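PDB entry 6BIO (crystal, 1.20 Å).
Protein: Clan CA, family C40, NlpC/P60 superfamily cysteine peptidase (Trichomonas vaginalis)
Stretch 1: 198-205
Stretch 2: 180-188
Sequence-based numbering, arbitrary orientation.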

ATOM      1  N   HIS A 198       4.605   2.358   9.104  1.00  7.01           N
ATOM      2  CA  HIS A 198       4.629   3.676   9.705  1.00  6.64           C
ATOM      3  C   HIS A 198       5.539   4.600   8.913  1.00  6.66           C
ATOM      4  O   HIS A 198       6.238   4.197   7.978  1.00  7.52           O
ATOM      5  CB  HIS A 198       5.036   3.570  11.179  1.00  7.09           C
ATOM      6  CG  HIS A 198       3.926   3.064  12.045  1.00  7.55           C
ATOM      7  ND1 HIS A 198       2.851   3.849  12.412  1.00  8.83           N
ATOM      8  CD2 HIS A 198       3.685   1.827  12.557  1.00  8.99           C
ATOM      9  CE1 HIS A 198       2.015   3.131  13.134  1.00  8.37           C
ATOM     10  NE2 HIS A 198       2.495   1.908  13.244  1.00  8.86           N
ATOM     11  N   ARG A 199       5.486   5.870   9.270  1.00  6.42           N
ATOM     12  CA  ARG A 199       6.065   6.917   8.441  1.00  6.03           C
ATOM     13  C   ARG A 199       7.548   7.160   8.662  1.00  7.07           C
ATOM     14  O   ARG A 199       8.223   7.569   7.701  1.00  7.70           O
ATOM     15  CB  ARG A 199       5.276   8.209   8.649  1.00  6.66           C
ATOM     16  CG  ARG A 199       5.803   9.451   7.953  1.00  6.76           C
ATOM     17  CD  ARG A 199       5.864   9.287   6.439  1.00  6.65           C
ATOM     18  NE  ARG A 199       6.337  10.497   5.762  1.00  6.93           N
ATOM     19  CZ  ARG A 199       7.608  10.820   5.613  1.00  7.28           C
ATOM     20  NH1 ARG A 199       8.549  10.111   6.207  1.00  7.41           N
ATOM     21  NH2 ARG A 199       7.899  11.915   4.949  1.00  7.41           N
ATOM     22  N   THR A 200       8.065   6.987   9.868  1.00  7.34           N
ATOM     23  CA  THR A 200       9.442   7.372  10.168  1.00  7.75           C
ATOM     24  C   THR A 200      10.323   6.125  10.321  1.00  7.02           C
ATOM     25  O   THR A 200       9.866   5.046  10.743  1.00  7.23           O
ATOM     26  CB  THR A 200       9.502   8.278  11.399  1.00 10.51           C
ATOM     27  OG1 THR A 200       8.980   7.595  12.528  1.00 11.40           O
ATOM     28  CG2 THR A 200       8.694   9.516  11.185  1.00 12.00           C
ATOM     29  N   ALA A 201      11.617   6.314  10.048  1.00  7.16           N
ATOM     30  CA  ALA A 201      12.537   5.196  10.025  1.00  7.49           C
ATOM     31  C   ALA A 201      12.602   4.521  11.381  1.00  6.95           C
ATOM     32  O   ALA A 201      12.702   3.306  11.459  1.00  7.58           O
ATOM     33  CB  ALA A 201      13.940   5.645   9.614  1.00  8.67           C
ATOM     34  N   ASP A 202      12.588   5.308  12.469  1.00  7.50           N
ATOM     35  CA  ASP A 202      12.717   4.704  13.788  1.00  9.33           C
ATOM     36  C   ASP A 202      11.520   3.862  14.205  1.00  9.09           C
ATOM     37  O   ASP A 202      11.627   3.070  15.137  1.00 10.46           O
ATOM     38  CB  ASP A 202      13.005   5.772  14.842  1.00 11.66           C
ATOM     39  CG  ASP A 202      11.943   6.861  14.932  1.00 15.54           C
ATOM     40  OD1 ASP A 202      11.055   6.977  14.078  1.00 16.20           O
ATOM     41  OD2 ASP A 202      12.052   7.704  15.837  1.00 18.51           O
ATOM     42  N   VAL A 203      10.387   4.005  13.548  1.00  7.99           N
ATOM     43  CA  VAL A 203       9.236   3.158  13.765  1.00  7.86           C
ATOM     44  C   VAL A 203       9.173   2.025  12.757  1.00  7.98           C
ATOM     45  O   VAL A 203       8.805   0.897  13.101  1.00  8.67           O
ATOM     46  CB  VAL A 203       7.945   3.995  13.819  1.00  8.50           C
ATOM     47  CG1 VAL A 203       6.757   3.102  14.113  1.00  8.22           C
ATOM     48  CG2 VAL A 203       8.078   5.022  14.907  1.00  9.84           C
ATOM     49  N   GLN A 204       9.557   2.306  11.511  1.00  7.66           N
ATOM     50  CA  GLN A 204       9.664   1.238  10.525  1.00  6.76           C
ATOM     51  C   GLN A 204      10.593   0.142  11.016  1.00  6.39           C
ATOM     52  O   GLN A 204      10.380  -1.039  10.744  1.00  7.31           O
ATOM     53  CB  GLN A 204      10.173   1.817   9.208  1.00  6.51           C
ATOM     54  CG  GLN A 204       9.152   2.742   8.562  1.00  6.71           C
ATOM     55  CD  GLN A 204       9.695   3.518   7.371  1.00  6.82           C
ATOM     56  OE1 GLN A 204      10.878   3.425   7.029  1.00  8.20           O
ATOM     57  NE2 GLN A 204       8.844   4.257   6.725  1.00  5.74           N
ATOM     58  N   ASP A 205      11.603   0.534  11.787  1.00  7.00           N
ATOM     59  CA  ASP A 205      12.580  -0.368  12.412  1.00  7.13           C
ATOM     60  C   ASP A 205      11.962  -1.368  13.365  1.00  8.35           C
ATOM     61  O   ASP A 205      12.643  -2.327  13.746  1.00  9.40           O
ATOM     62  CB  ASP A 205      13.573   0.496  13.195  1.00  8.18           C
ATOM     63  CG  ASP A 205      14.688  -0.299  13.876  1.00  9.35           C
ATOM     64  OD1 ASP A 205      15.530  -0.873  13.147  1.00  9.76           O
ATOM     65  OD2 ASP A 205      14.710  -0.242  15.136  1.00 10.33           O
TER
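Stretch 2 (180-188) YDCSGLMQW

The guanidinium group of Arg 199 reaches across to the start of the helix in stretch 2 and meets there the carboxylate that caps that helix. Asp 181 holds the N-cap position and accepts from the backbone of Gly 184 (N to OD1, 2.8 Å), and the same OD1 forms a salt bridge with NH1 of Arg 199 at 3.1 Å. The individual hydrogen bonds are weak; Arg 199 NH2 lies 3.2 Å from both Asp 181 OD1 and Asp 181 OD2. An aspartate suits this place because its short side chain can turn back to a free helix NH while its charge remains available to the arginine.

Stretch 2 enters in extended form at Tyr 180 and then winds into a helix that continues past Trp 188. Stretch 1 runs as loop through His 198 and Arg 199, with Thr 200 at the N-cap of a short helical segment that includes Ala 201 to Gln 204. Advancing from Arg 199 to Thr 200 along stretch 1 moves the nearest CA on stretch 2 back from Gln 187 (6.0 Å) to Ser 183 (5.3 Å), one helical turn toward its start.

Arg 199 leaves its backbone sideways, and its long side chain bends at chi2 (60°, p) to bring the guanidinium over Gly 184. The amide N of Gly 184 lies over one face of the group, 3.2 Å from Arg 199 NH1; both are donors, so this is packing without a hydrogen bond. Glycine fits closely here, since an ideal CB would lie just 3.0 Å from Arg 199 NH2. At the guanidinium edge, Ser 183 OG approaches Arg 199 NH1 to 2.9 Å. Gln 187 packs against the aliphatic part of the arginine, with Gln 187 OE1 3.2 Å from Arg 199 CD and Gln 187 NE2 3.5 Å from His 198 C; both amide atoms find their hydrogen bonds outside the two stretches.

Ser 183 points its CB toward stretch 1, where the CB lies 3.6 Å from Ala 201 N and 3.9 Å from Thr 200 CA; its hydroxyl is thereby placed among polar neighbours. Water 1 joins the two stretches here, accepting from Ala 201 N at 3.2 Å and lying 3.0 Å from Ser 183 OG.

Gln 204 points toward stretch 2, and its amide ties both segments together. Gln 204 NE2 donates to Ser 183 O at 3.1 Å and to His 198 O, within its own stretch, at 2.9 Å. Ser 183 O also accepts from Gln 187 N within the helix. Gln 204 OE1, buried 3.9 Å from Met 186 CG, has no polar partner.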

ATOM      1  N   TYR A 180      10.612  13.185  -1.949  1.00  7.77           N
ATOM      2  CA  TYR A 180      10.597  12.152  -0.926  1.00  7.27           C
ATOM      3  C   TYR A 180      11.695  12.403   0.083  1.00  7.45           C
ATOM      4  O   TYR A 180      12.759  12.913  -0.257  1.00  8.61           O
ATOM      5  CB  TYR A 180      10.891  10.768  -1.528  1.00  7.87           C
ATOM      6  CG  TYR A 180       9.733  10.216  -2.327  1.00  7.38           C
ATOM      7  CD1 TYR A 180       8.732   9.529  -1.706  1.00  7.30           C
ATOM      8  CD2 TYR A 180       9.624  10.446  -3.695  1.00  7.84           C
ATOM      9  CE1 TYR A 180       7.664   9.048  -2.401  1.00  8.17           C
ATOM     10  CE2 TYR A 180       8.549  10.004  -4.419  1.00  8.16           C
ATOM     11  CZ  TYR A 180       7.559   9.298  -3.760  1.00  8.24           C
ATOM     12  OH  TYR A 180       6.448   8.858  -4.448  1.00  9.06           O
ATOM     13  N   ASP A 181      11.447  11.958   1.329  1.00  7.52           N
ATOM     14  CA  ASP A 181      12.556  11.668   2.226  1.00  7.74           C
ATOM     15  C   ASP A 181      12.699  10.157   2.341  1.00  6.97           C
ATOM     16  O   ASP A 181      12.008   9.386   1.680  1.00  7.11           O
ATOM     17  CB  ASP A 181      12.444  12.399   3.571  1.00  7.59           C
ATOM     18  CG  ASP A 181      11.316  11.931   4.451  1.00  9.14           C
ATOM     19  OD1 ASP A 181      10.782  10.848   4.236  1.00  8.23           O
ATOM     20  OD2 ASP A 181      10.972  12.706   5.379  1.00 11.93           O
ATOM     21  N   CYS A 182      13.673   9.716   3.139  1.00  7.46           N
ATOM     22  CA  CYS A 182      14.063   8.307   3.071  1.00  7.30           C
ATOM     23  C   CYS A 182      12.921   7.390   3.492  1.00  6.89           C
ATOM     24  O   CYS A 182      12.638   6.384   2.821  1.00  6.55           O
ATOM     25  CB  CYS A 182      15.312   8.056   3.917  1.00  8.60           C
ATOM     26  SG  CYS A 182      15.220   8.361   5.702  1.00 11.00           S
ATOM     27  N   SER A 183      12.271   7.725   4.600  1.00  6.71           N
ATOM     28  CA  SER A 183      11.189   6.896   5.136  1.00  6.45           C
ATOM     29  C   SER A 183       9.871   7.121   4.395  1.00  6.32           C
ATOM     30  O   SER A 183       9.070   6.198   4.281  1.00  6.66           O
ATOM     31  CB  SER A 183      11.068   7.204   6.642  1.00  6.43           C
ATOM     32  OG  SER A 183      11.002   8.616   6.749  1.00  6.83           O
ATOM     33  N   GLY A 184       9.681   8.299   3.820  1.00  6.54           N
ATOM     34  CA  GLY A 184       8.479   8.531   3.021  1.00  6.59           C
ATOM     35  C   GLY A 184       8.460   7.702   1.758  1.00  7.07           C
ATOM     36  O   GLY A 184       7.412   7.223   1.329  1.00  6.98           O
ATOM     37  N   LEU A 185       9.623   7.505   1.150  1.00  6.28           N
ATOM     38  CA  LEU A 185       9.721   6.635  -0.004  1.00  6.63           C
ATOM     39  C   LEU A 185       9.284   5.223   0.340  1.00  6.03           C
ATOM     40  O   LEU A 185       8.591   4.569  -0.451  1.00  6.08           O
ATOM     41  CB  LEU A 185      11.169   6.674  -0.548  1.00  5.86           C
ATOM     42  CG  LEU A 185      11.440   5.829  -1.786  1.00  6.72           C
ATOM     43  CD1 LEU A 185      10.636   6.320  -3.011  1.00  8.13           C
ATOM     44  CD2 LEU A 185      12.907   5.828  -2.118  1.00  8.07           C
ATOM     45  N   MET A 186       9.689   4.706   1.518  1.00  5.72           N
ATOM     46  CA  MET A 186       9.323   3.344   1.904  1.00  5.63           C
ATOM     47  C   MET A 186       7.833   3.244   2.120  1.00  4.73           C
ATOM     48  O   MET A 186       7.199   2.305   1.631  1.00  5.42           O
ATOM     49  CB  MET A 186      10.052   2.950   3.183  1.00  4.96           C
ATOM     50  CG  MET A 186      11.580   3.079   3.210  1.00  6.16           C
ATOM     51  SD  MET A 186      12.517   2.064   2.017  1.00  7.06           S
ATOM     52  CE  MET A 186      12.552   3.182   0.599  1.00  7.43           C
ATOM     53  N   GLN A 187       7.258   4.201   2.851  1.00  4.82           N
ATOM     54  CA  GLN A 187       5.836   4.120   3.164  1.00  4.89           C
ATOM     55  C   GLN A 187       5.005   4.254   1.897  1.00  4.85           C
ATOM     56  O   GLN A 187       4.027   3.522   1.709  1.00  5.34           O
ATOM     57  CB  GLN A 187       5.454   5.166   4.196  1.00  4.66           C
ATOM     58  CG  GLN A 187       4.002   5.032   4.661  1.00  5.68           C
ATOM     59  CD  GLN A 187       3.561   6.138   5.580  1.00  5.79           C
ATOM     60  OE1 GLN A 187       3.651   7.327   5.253  1.00  6.56           O
ATOM     61  NE2 GLN A 187       3.044   5.767   6.732  1.00  6.54           N
ATOM     62  N   TRP A 188       5.402   5.166   1.004  1.00  5.41           N
ATOM     63  CA  TRP A 188       4.705   5.335  -0.262  1.00  5.74           C
ATOM     64  C   TRP A 188       4.705   4.030  -1.059  1.00  5.66           C
ATOM     65  O   TRP A 188       3.685   3.618  -1.634  1.00  5.59           O
ATOM     66  CB  TRP A 188       5.367   6.480  -1.058  1.00  5.55           C
ATOM     67  CG  TRP A 188       4.869   6.485  -2.484  1.00  6.00           C
ATOM     68  CD1 TRP A 188       3.721   7.003  -2.947  1.00  6.96           C
ATOM     69  CD2 TRP A 188       5.478   5.802  -3.588  1.00  6.76           C
ATOM     70  NE1 TRP A 188       3.567   6.686  -4.283  1.00  7.34           N
ATOM     71  CE2 TRP A 188       4.625   5.943  -4.693  1.00  7.14           C
ATOM     72  CE3 TRP A 188       6.669   5.093  -3.747  1.00  7.65           C
ATOM     73  CZ2 TRP A 188       4.934   5.399  -5.939  1.00  8.04           C
ATOM     74  CZ3 TRP A 188       6.949   4.559  -4.978  1.00  8.34           C
ATOM     75  CH2 TRP A 188       6.070   4.692  -6.046  1.00  8.51           C
TER
HETATM   76  O   HOH W   1      12.528   9.276   9.243  1.00  5.64           O